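Local coordinates for protein peptidase (Yersinia bercovieri, PDB 5NYW) that is of unknown function but, as a multimeric ancestral beta-subunit (Anbu) of the proteasome family of Ntn-hydrolases, is probably a peptidase, at residues L[13-18]-L[193-198]; L[42-47]-L[72-77]; L[89-94]-L[128-133]. One frame throughout, in Å; residues are numbered along the deposited sequence.

How the contacts relate
Contact 1 lies buried in the core, within one of the two central sheets. It is strand against strand, built on regular backbone bonds. Contacts 2 and 3 sit farther out and both reach the other sheet, from its helical side. Contact 2 is mostly buried; contact 3 is partly buried, with Gln133 exposed. In contact 2 an arginine of strand 42-50 holds two carbonyls of a loop with three bonds. In contact 3 an arginine of helix 80-98 makes one bond to one carbonyl. A small apolar pair sits nearby in each. Contacts 1 and 2 touch where the sheets face each other: Gln47 NE2 lies 3.0 Å from Ser16 OG, probably hydrogen-bonded. Contacts 2 and 3 do not touch.

Contact 1: L[13-18]-L[193-198]; sequences AFASDS and LDVMIY. Unlike the reference sequence in segment 13-18: Ala13 (reference Val).
Phe14 and Met196 face each other across two antiparallel strands in a central sheet of the Ntn-hydrolase sandwich. Phe14 N bonds Met196 O at 3.0 Å, and Met196 N returns a bond to Phe14 O. Both side chains point to the second sheet. The Phe14 ring stands beside its own backbone N, with CG anti to the carbonyl carbon (chi1 -54°). That brings the ring edge to Met196 O, which lies near the ring plane. Met196 runs out extended; the nearest side-chain approach is Phe14 CD2 to Met196 CB, 4.5 Å. The Phe14 ring packs on Val45 and Gln47 of strand 42-50. Ser16 and Asp194 share this face and form the next hydrogen-bonded pair, with Asp194 N 2.7 Å from Ser16 O. Their polar ends have other partners: Ser16 OG bonds Lys32 O, and Asp194 OD1 forms a salt bridge with Arg210. On the opposite face Ala15 CB meets Val195 CG1 at 4.2 Å, in a non-hydrogen-bonded pair. Helix 168-185 packs on this face, where Val195 touches Met172. Beyond the last bridge, Leu193 reaches over with one methyl, CD2, which stands 3.8 Å from Asp17 CA.

Contact 2: L[42-47]-L[72-77]; sequences RTLVVQ and TNLMNV
Arg42 reaches from its strand into the loop 72-77 and binds the backbone there. Its first torsion puts CG anti to the backbone N (chi1 156°), and the chain bends at chi3, about the CG-CD bond (-43°). NH1 and NH2 both bond Val77 O, end-on. The bond from Arg42 NH1 to Val77 O is 3.0 Å and lies in the carbonyl plane, on a lone pair. The bond from Arg42 NH2 to the same Val77 O is 3.1 Å. A third bond runs from Arg42 NH1 to Leu74 O at 2.8 Å, but here the donor sits above the carbonyl plane. Met75 O lies over one face of the guanidinium, 3.3 Å from Arg42 CZ. It is close to NH1 as well, but the angle is too poor for a bond. Three carbonyl oxygens thus crowd one cationic group, and its charge probably helps to hold them together. Several contacts to one flat group should also limit its rotation.

The apolar part is sparse but buried. Leu44 and Leu74 cross at a slant and meet by one methyl each, CD2 to CD2 at 4.0 Å. Leu74 also packs on Ala83 and Leu86 of helix 80-98. The solvent side is looser. Met75 is partly exposed there, and Met75 SD only brushes Arg42 CD at 4.2 Å. Asn76 is exposed. It faces the buried Asn73 across the turn, and Asn76 OD1 accepts from Asn73 N at 2.8 Å. Asn73 OD1 accepts in turn from Met75 N. This second bond makes an Asx turn, in the loop that joins helix 52-65 to helix 80-98, two helices on the outer side of a sheet in the proteasome-type Ntn-hydrolase fold.

Contact 3: L[89-94]-L[128-133]; sequences ETVREV and FHIYPQ
Val91 points from its helix toward Ile130 and the backbone that follows it. Its two methyls do different work. Val91 CG2 meets Ile130 CG2 at 4.1 Å, the two side chains crossing at an angle. Val91 CG1, anti to the backbone N (chi1 166°), goes to the turn after the strand and sits 3.4 Å from Pro132 O. Val91 also touches Leu114 of the neighbouring strand and Ile58 of helix 52-65. This is the helix-on-sheet layer of the Ntn-hydrolase sandwich: helix 80-98 lies on a sheet that includes strand 126-130. Tyr131, just after that strand, packs on Ala22 of a neighbouring subunit. Next along the helix, Arg92 runs its chain past the carbonyl oxygen of Gln133. Arg92 CG and CD each lie 3.3 Å from Gln133 O. A bend at chi3 (-68°) then brings the guanidinium round, and Arg92 NH1 bonds the same Gln133 O at 3.1 Å. The bond is nearly straight, 167° at the hydrogen. It uses a lone pair in the carbonyl plane, and the oxygen lies in the guanidinium plane.

Contact 1: L[13-18]-L[193-198]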
loop_
_atom_site.group_PDB
_atom_site.type_symbol
_atom_site.label_atom_id
_atom_site.label_comp_id
_atom_site.label_asym_id
_atom_site.label_seq_id
_atom_site.Cartn_x
_atom_site.Cartn_y
_atom_site.Cartn_z
ATOM N N ALA L 13 23.555 -37.634 -21.545
ATOM C CA ALA L 13 23.692 -38.667 -20.522
ATOM C C ALA L 13 23.054 -38.194 -19.213
ATOM O O ALA L 13 23.256 -37.055 -18.790
ATOM C CB ALA L 13 25.182 -39.040 -20.308
ATOM N N PHE L 14 22.289 -39.067 -18.570
ATOM C CA PHE L 14 21.641 -38.726 -17.301
ATOM C C PHE L 14 21.963 -39.721 -16.195
ATOM O O PHE L 14 22.013 -40.933 -16.441
ATOM C CB PHE L 14 20.121 -38.661 -17.464
ATOM C CG PHE L 14 19.662 -37.746 -18.551
ATOM C CD1 PHE L 14 19.420 -36.411 -18.289
ATOM C CD2 PHE L 14 19.470 -38.211 -19.832
ATOM C CE1 PHE L 14 18.996 -35.552 -19.287
ATOM C CE2 PHE L 14 19.035 -37.351 -20.836
ATOM C CZ PHE L 14 18.802 -36.027 -20.564
ATOM N N ALA L 15 22.152 -39.228 -14.972
ATOM C CA ALA L 15 22.284 -40.139 -13.824
ATOM C C ALA L 15 21.656 -39.591 -12.539
ATOM O O ALA L 15 21.913 -38.455 -12.135
ATOM C CB ALA L 15 23.723 -40.460 -13.593
ATOM N N SER L 16 20.833 -40.420 -11.903
ATOM C CA SER L 16 20.209 -40.072 -10.638
ATOM C C SER L 16 20.300 -41.193 -9.618
ATOM O O SER L 16 20.091 -42.367 -9.948
ATOM C CB SER L 16 18.729 -39.736 -10.847
ATOM O OG SER L 16 18.565 -38.571 -11.629
ATOM N N ASP L 17 20.527 -40.825 -8.361
ATOM C CA ASP L 17 20.416 -41.803 -7.287
ATOM C C ASP L 17 18.937 -41.890 -6.894
ATOM O O ASP L 17 18.074 -41.368 -7.600
ATOM C CB ASP L 17 21.302 -41.442 -6.078
ATOM C CG ASP L 17 20.656 -40.430 -5.155
ATOM O OD1 ASP L 17 20.046 -39.470 -5.661
ATOM O OD2 ASP L 17 20.730 -40.608 -3.919
ATOM N N SER L 18 18.644 -42.551 -5.781
ATOM C CA SER L 18 17.266 -42.693 -5.369
ATOM C C SER L 18 17.048 -42.505 -3.877
ATOM O O SER L 18 15.901 -42.440 -3.432
ATOM C CB SER L 18 16.738 -44.063 -5.799
ATOM O OG SER L 18 17.508 -45.117 -5.245
ATOM N N LEU L 193 20.393 -46.760 -8.635
ATOM C CA LEU L 193 20.560 -45.629 -9.533
ATOM C C LEU L 193 19.559 -45.725 -10.665
ATOM O O LEU L 193 19.057 -46.805 -10.978
ATOM C CB LEU L 193 21.976 -45.599 -10.107
ATOM C CG LEU L 193 23.194 -45.494 -9.195
ATOM C CD1 LEU L 193 24.453 -45.377 -10.055
ATOM C CD2 LEU L 193 23.093 -44.340 -8.173
ATOM N N ASP L 194 19.234 -44.590 -11.261
ATOM C CA ASP L 194 18.474 -44.598 -12.508
ATOM C C ASP L 194 19.282 -43.796 -13.500
ATOM O O ASP L 194 19.659 -42.657 -13.225
ATOM C CB ASP L 194 17.068 -44.033 -12.306
ATOM C CG ASP L 194 16.176 -44.966 -11.470
ATOM O OD1 ASP L 194 15.999 -46.162 -11.823
ATOM O OD2 ASP L 194 15.677 -44.502 -10.427
ATOM N N VAL L 195 19.632 -44.440 -14.608
ATOM C CA VAL L 195 20.472 -43.845 -15.633
ATOM C C VAL L 195 19.864 -43.973 -17.036
ATOM O O VAL L 195 18.973 -44.789 -17.281
ATOM C CB VAL L 195 21.878 -44.495 -15.637
ATOM C CG1 VAL L 195 22.516 -44.453 -14.252
ATOM C CG2 VAL L 195 21.803 -45.923 -16.138
ATOM N N MET L 196 20.337 -43.145 -17.954
ATOM C CA MET L 196 19.907 -43.232 -19.337
ATOM C C MET L 196 20.886 -42.598 -20.314
ATOM O O MET L 196 21.477 -41.563 -20.029
ATOM C CB MET L 196 18.541 -42.589 -19.514
ATOM C CG MET L 196 18.152 -42.489 -20.961
ATOM S SD MET L 196 16.493 -41.921 -21.162
ATOM C CE MET L 196 16.537 -41.418 -22.881
ATOM N N ILE L 197 21.068 -43.236 -21.458
ATOM C CA ILE L 197 21.787 -42.626 -22.560
ATOM C C ILE L 197 20.795 -42.286 -23.675
ATOM O O ILE L 197 20.038 -43.151 -24.118
ATOM C CB ILE L 197 22.855 -43.550 -23.120
ATOM C CG1 ILE L 197 23.896 -43.874 -22.057
ATOM C CG2 ILE L 197 23.453 -42.934 -24.378
ATOM C CD1 ILE L 197 24.956 -44.855 -22.531
ATOM N N TYR L 198 20.776 -41.024 -24.096
ATOM C CA TYR L 198 19.957 -40.609 -25.229
ATOM C C TYR L 198 20.821 -40.166 -26.398
ATOM O O TYR L 198 21.404 -39.075 -26.377
ATOM C CB TYR L 198 19.019 -39.461 -24.862
ATOM C CG TYR L 198 18.244 -38.990 -26.077
ATOM C CD1 TYR L 198 17.080 -39.639 -26.483
ATOM C CD2 TYR L 198 18.706 -37.928 -26.853
ATOM C CE1 TYR L 198 16.391 -39.226 -27.603
ATOM C CE2 TYR L 198 18.029 -37.516 -27.970
ATOM C CZ TYR L 198 16.870 -38.163 -28.343
ATOM O OH TYR L 198 16.201 -37.722 -29.462
#

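Contact 2: L[42-47]-L[72-77]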
loop_
_atom_site.group_PDB
_atom_site.type_symbol
_atom_site.label_atom_id
_atom_site.label_comp_id
_atom_site.label_asym_id
_atom_site.label_seq_id
_atom_site.Cartn_x
_atom_site.Cartn_y
_atom_site.Cartn_z
ATOM N N ARG L 42 9.653 -37.013 -29.890
ATOM C CA ARG L 42 10.108 -36.274 -28.720
ATOM C C ARG L 42 10.514 -37.141 -27.542
ATOM O O ARG L 42 9.901 -38.170 -27.282
ATOM C CB ARG L 42 8.967 -35.325 -28.349
ATOM C CG ARG L 42 8.827 -34.800 -26.957
ATOM C CD ARG L 42 7.405 -34.198 -26.834
ATOM N NE ARG L 42 7.106 -33.423 -28.039
ATOM C CZ ARG L 42 6.767 -32.134 -28.065
ATOM N NH1 ARG L 42 6.612 -31.441 -26.944
ATOM N NH2 ARG L 42 6.567 -31.537 -29.226
ATOM N N THR L 43 11.574 -36.718 -26.852
ATOM C CA THR L 43 12.034 -37.351 -25.617
ATOM C C THR L 43 12.521 -36.323 -24.593
ATOM O O THR L 43 13.517 -35.640 -24.805
ATOM C CB THR L 43 13.149 -38.377 -25.895
ATOM O OG1 THR L 43 12.621 -39.424 -26.718
ATOM C CG2 THR L 43 13.642 -38.997 -24.592
ATOM N N LEU L 44 11.794 -36.200 -23.494
ATOM C CA LEU L 44 12.129 -35.249 -22.442
ATOM C C LEU L 44 12.375 -35.961 -21.110
ATOM O O LEU L 44 11.588 -36.827 -20.705
ATOM C CB LEU L 44 11.018 -34.224 -22.287
ATOM C CG LEU L 44 11.017 -32.995 -23.193
ATOM C CD1 LEU L 44 10.923 -33.346 -24.666
ATOM C CD2 LEU L 44 9.860 -32.092 -22.781
ATOM N N VAL L 45 13.474 -35.597 -20.451
ATOM C CA VAL L 45 13.867 -36.155 -19.156
ATOM C C VAL L 45 13.849 -35.100 -18.061
ATOM O O VAL L 45 14.431 -34.017 -18.215
ATOM C CB VAL L 45 15.283 -36.775 -19.213
ATOM C CG1 VAL L 45 15.700 -37.302 -17.844
ATOM C CG2 VAL L 45 15.328 -37.883 -20.242
ATOM N N VAL L 46 13.191 -35.422 -16.951
ATOM C CA VAL L 46 13.156 -34.530 -15.800
ATOM C C VAL L 46 13.794 -35.184 -14.580
ATOM O O VAL L 46 13.402 -36.288 -14.193
ATOM C CB VAL L 46 11.714 -34.134 -15.446
ATOM C CG1 VAL L 46 11.704 -33.266 -14.203
ATOM C CG2 VAL L 46 11.050 -33.405 -16.615
ATOM N N GLN L 47 14.766 -34.519 -13.962
ATOM C CA GLN L 47 15.388 -35.081 -12.764
ATOM C C GLN L 47 15.090 -34.254 -11.520
ATOM O O GLN L 47 15.106 -33.022 -11.572
ATOM C CB GLN L 47 16.895 -35.199 -12.966
ATOM C CG GLN L 47 17.301 -36.288 -13.949
ATOM C CD GLN L 47 18.756 -36.153 -14.373
ATOM O OE1 GLN L 47 19.136 -35.171 -15.017
ATOM N NE2 GLN L 47 19.579 -37.129 -14.002
ATOM N N THR L 72 -1.851 -26.233 -22.634
ATOM C CA THR L 72 -0.442 -26.314 -22.981
ATOM C C THR L 72 0.249 -27.333 -22.049
ATOM O O THR L 72 0.132 -27.247 -20.825
ATOM C CB THR L 72 0.225 -24.920 -22.940
ATOM O OG1 THR L 72 1.650 -25.064 -23.035
ATOM C CG2 THR L 72 -0.153 -24.163 -21.662
ATOM N N ASN L 73 0.953 -28.304 -22.631
ATOM C CA ASN L 73 1.615 -29.338 -21.839
ATOM C C ASN L 73 2.905 -29.779 -22.503
ATOM O O ASN L 73 3.209 -29.349 -23.612
ATOM C CB ASN L 73 0.696 -30.550 -21.619
ATOM C CG ASN L 73 0.305 -31.244 -22.916
ATOM O OD1 ASN L 73 1.159 -31.585 -23.734
ATOM N ND2 ASN L 73 -0.992 -31.453 -23.108
ATOM N N LEU L 74 3.638 -30.674 -21.848
ATOM C CA LEU L 74 4.960 -31.078 -22.330
ATOM C C LEU L 74 4.905 -31.851 -23.647
ATOM O O LEU L 74 5.931 -32.059 -24.283
ATOM C CB LEU L 74 5.673 -31.915 -21.258
ATOM C CG LEU L 74 6.210 -31.128 -20.054
ATOM C CD1 LEU L 74 6.850 -32.032 -19.012
ATOM C CD2 LEU L 74 7.242 -30.112 -20.533
ATOM N N MET L 75 3.711 -32.248 -24.075
ATOM C CA MET L 75 3.573 -32.977 -25.331
ATOM C C MET L 75 3.303 -32.066 -26.524
ATOM O O MET L 75 3.492 -32.475 -27.673
ATOM C CB MET L 75 2.480 -34.030 -25.205
ATOM C CG MET L 75 2.843 -35.026 -24.128
ATOM S SD MET L 75 4.429 -35.837 -24.414
ATOM C CE MET L 75 3.991 -36.994 -25.700
ATOM N N ASN L 76 2.816 -30.856 -26.254
ATOM C CA ASN L 76 2.527 -29.907 -27.329
ATOM C C ASN L 76 3.366 -28.607 -27.323
ATOM O O ASN L 76 3.099 -27.712 -28.118
ATOM C CB ASN L 76 1.032 -29.564 -27.336
ATOM C CG ASN L 76 0.560 -28.926 -26.043
ATOM O OD1 ASN L 76 1.285 -28.157 -25.402
ATOM N ND2 ASN L 76 -0.678 -29.244 -25.651
ATOM N N VAL L 77 4.352 -28.481 -26.432
ATOM C CA VAL L 77 5.268 -27.338 -26.518
ATOM C C VAL L 77 6.134 -27.556 -27.766
ATOM O O VAL L 77 6.515 -28.690 -28.087
ATOM C CB VAL L 77 6.185 -27.151 -25.263
ATOM C CG1 VAL L 77 5.365 -26.698 -24.057
ATOM C CG2 VAL L 77 6.958 -28.420 -24.932
#

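Contact 3: L[89-94]-L[128-133]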
loop_
_atom_site.group_PDB
_atom_site.type_symbol
_atom_site.label_atom_id
_atom_site.label_comp_id
_atom_site.label_asym_id
_atom_site.label_seq_id
_atom_site.Cartn_x
_atom_site.Cartn_y
_atom_site.Cartn_z
ATOM N N GLU L 89 6.797 -22.519 -14.548
ATOM C CA GLU L 89 5.441 -22.160 -14.147
ATOM C C GLU L 89 4.876 -23.198 -13.189
ATOM O O GLU L 89 4.211 -22.849 -12.209
ATOM C CB GLU L 89 4.521 -22.008 -15.375
ATOM C CG GLU L 89 4.873 -20.816 -16.250
ATOM C CD GLU L 89 4.147 -20.807 -17.578
ATOM O OE1 GLU L 89 3.357 -21.742 -17.826
ATOM O OE2 GLU L 89 4.402 -19.884 -18.390
ATOM N N THR L 90 5.147 -24.474 -13.469
ATOM C CA THR L 90 4.632 -25.553 -12.634
ATOM C C THR L 90 5.372 -25.559 -11.277
ATOM O O THR L 90 4.795 -25.935 -10.254
ATOM C CB THR L 90 4.775 -26.925 -13.314
ATOM O OG1 THR L 90 4.397 -26.826 -14.686
ATOM C CG2 THR L 90 3.903 -27.958 -12.609
ATOM N N VAL L 91 6.662 -25.207 -11.287
ATOM C CA VAL L 91 7.418 -25.035 -10.045
ATOM C C VAL L 91 6.839 -23.943 -9.129
ATOM O O VAL L 91 6.580 -24.200 -7.948
ATOM C CB VAL L 91 8.893 -24.715 -10.317
ATOM C CG1 VAL L 91 9.546 -24.217 -9.055
ATOM C CG2 VAL L 91 9.613 -25.950 -10.841
ATOM N N ARG L 92 6.611 -22.746 -9.674
ATOM C CA ARG L 92 6.034 -21.630 -8.900
ATOM C C ARG L 92 4.619 -21.941 -8.397
ATOM O O ARG L 92 4.275 -21.605 -7.265
ATOM C CB ARG L 92 6.005 -20.331 -9.730
ATOM C CG ARG L 92 7.359 -19.660 -9.903
ATOM C CD ARG L 92 7.302 -18.274 -10.613
ATOM N NE ARG L 92 6.916 -18.327 -12.030
ATOM C CZ ARG L 92 7.789 -18.384 -13.045
ATOM N NH1 ARG L 92 9.103 -18.451 -12.808
ATOM N NH2 ARG L 92 7.355 -18.415 -14.304
ATOM N N GLU L 93 3.815 -22.590 -9.237
ATOM C CA GLU L 93 2.447 -22.975 -8.886
ATOM C C GLU L 93 2.384 -23.873 -7.655
ATOM O O GLU L 93 1.564 -23.672 -6.758
ATOM C CB GLU L 93 1.792 -23.702 -10.059
ATOM C CG GLU L 93 0.451 -24.308 -9.730
ATOM C CD GLU L 93 -0.067 -25.209 -10.846
ATOM O OE1 GLU L 93 -1.153 -25.797 -10.680
ATOM O OE2 GLU L 93 0.617 -25.359 -11.878
ATOM N N VAL L 94 3.225 -24.903 -7.651
ATOM C CA VAL L 94 3.262 -25.860 -6.559
ATOM C C VAL L 94 3.832 -25.257 -5.268
ATOM O O VAL L 94 3.265 -25.454 -4.195
ATOM C CB VAL L 94 4.069 -27.088 -6.967
ATOM C CG1 VAL L 94 4.341 -27.985 -5.767
ATOM C CG2 VAL L 94 3.323 -27.824 -8.070
ATOM N N PHE L 128 18.450 -28.021 -19.536
ATOM C CA PHE L 128 18.201 -26.877 -18.642
ATOM C C PHE L 128 18.319 -27.228 -17.166
ATOM O O PHE L 128 18.091 -28.377 -16.752
ATOM C CB PHE L 128 16.794 -26.251 -18.835
ATOM C CG PHE L 128 16.553 -25.636 -20.202
ATOM C CD1 PHE L 128 16.345 -26.431 -21.326
ATOM C CD2 PHE L 128 16.616 -24.263 -20.370
ATOM C CE1 PHE L 128 16.135 -25.864 -22.572
ATOM C CE2 PHE L 128 16.434 -23.695 -21.610
ATOM C CZ PHE L 128 16.191 -24.496 -22.717
ATOM N N HIS L 129 18.683 -26.224 -16.375
ATOM C CA HIS L 129 18.592 -26.302 -14.924
ATOM C C HIS L 129 17.521 -25.322 -14.448
ATOM O O HIS L 129 17.712 -24.119 -14.568
ATOM C CB HIS L 129 19.971 -26.013 -14.277
ATOM C CG HIS L 129 19.949 -25.909 -12.779
ATOM N ND1 HIS L 129 21.099 -25.731 -12.033
ATOM C CD2 HIS L 129 18.933 -25.922 -11.885
ATOM C CE1 HIS L 129 20.791 -25.662 -10.754
ATOM N NE2 HIS L 129 19.477 -25.768 -10.636
ATOM N N ILE L 130 16.424 -25.835 -13.880
ATOM C CA ILE L 130 15.336 -24.993 -13.356
ATOM C C ILE L 130 15.526 -24.747 -11.855
ATOM O O ILE L 130 15.667 -25.689 -11.083
ATOM C CB ILE L 130 13.913 -25.621 -13.584
ATOM C CG1 ILE L 130 13.614 -25.851 -15.074
ATOM C CG2 ILE L 130 12.807 -24.712 -13.049
ATOM C CD1 ILE L 130 14.054 -27.184 -15.609
ATOM N N TYR L 131 15.482 -23.478 -11.454
ATOM C CA TYR L 131 15.704 -23.042 -10.077
ATOM C C TYR L 131 14.383 -22.967 -9.307
ATOM O O TYR L 131 13.317 -23.013 -9.929
ATOM C CB TYR L 131 16.363 -21.661 -10.062
ATOM C CG TYR L 131 17.744 -21.547 -10.661
ATOM C CD1 TYR L 131 18.860 -22.065 -10.008
ATOM C CD2 TYR L 131 17.937 -20.880 -11.864
ATOM C CE1 TYR L 131 20.114 -21.941 -10.554
ATOM C CE2 TYR L 131 19.181 -20.752 -12.407
ATOM C CZ TYR L 131 20.265 -21.282 -11.753
ATOM O OH TYR L 131 21.511 -21.137 -12.300
ATOM N N PRO L 132 14.436 -22.859 -7.954
ATOM C CA PRO L 132 13.173 -22.722 -7.191
ATOM C C PRO L 132 12.284 -21.520 -7.579
ATOM O O PRO L 132 11.063 -21.635 -7.484
ATOM C CB PRO L 132 13.649 -22.547 -5.739
ATOM C CG PRO L 132 15.006 -23.170 -5.692
ATOM C CD PRO L 132 15.611 -22.979 -7.066
ATOM N N GLN L 133 12.862 -20.408 -8.038
ATOM C CA GLN L 133 12.054 -19.226 -8.388
ATOM C C GLN L 133 11.352 -19.422 -9.722
ATOM O O GLN L 133 10.530 -18.615 -10.114
ATOM C CB GLN L 133 12.900 -17.945 -8.421
ATOM C CG GLN L 133 13.543 -17.541 -7.089
ATOM C CD GLN L 133 14.747 -18.417 -6.724
ATOM O OE1 GLN L 133 15.318 -19.089 -7.583
ATOM N NE2 GLN L 133 15.140 -18.400 -5.450
#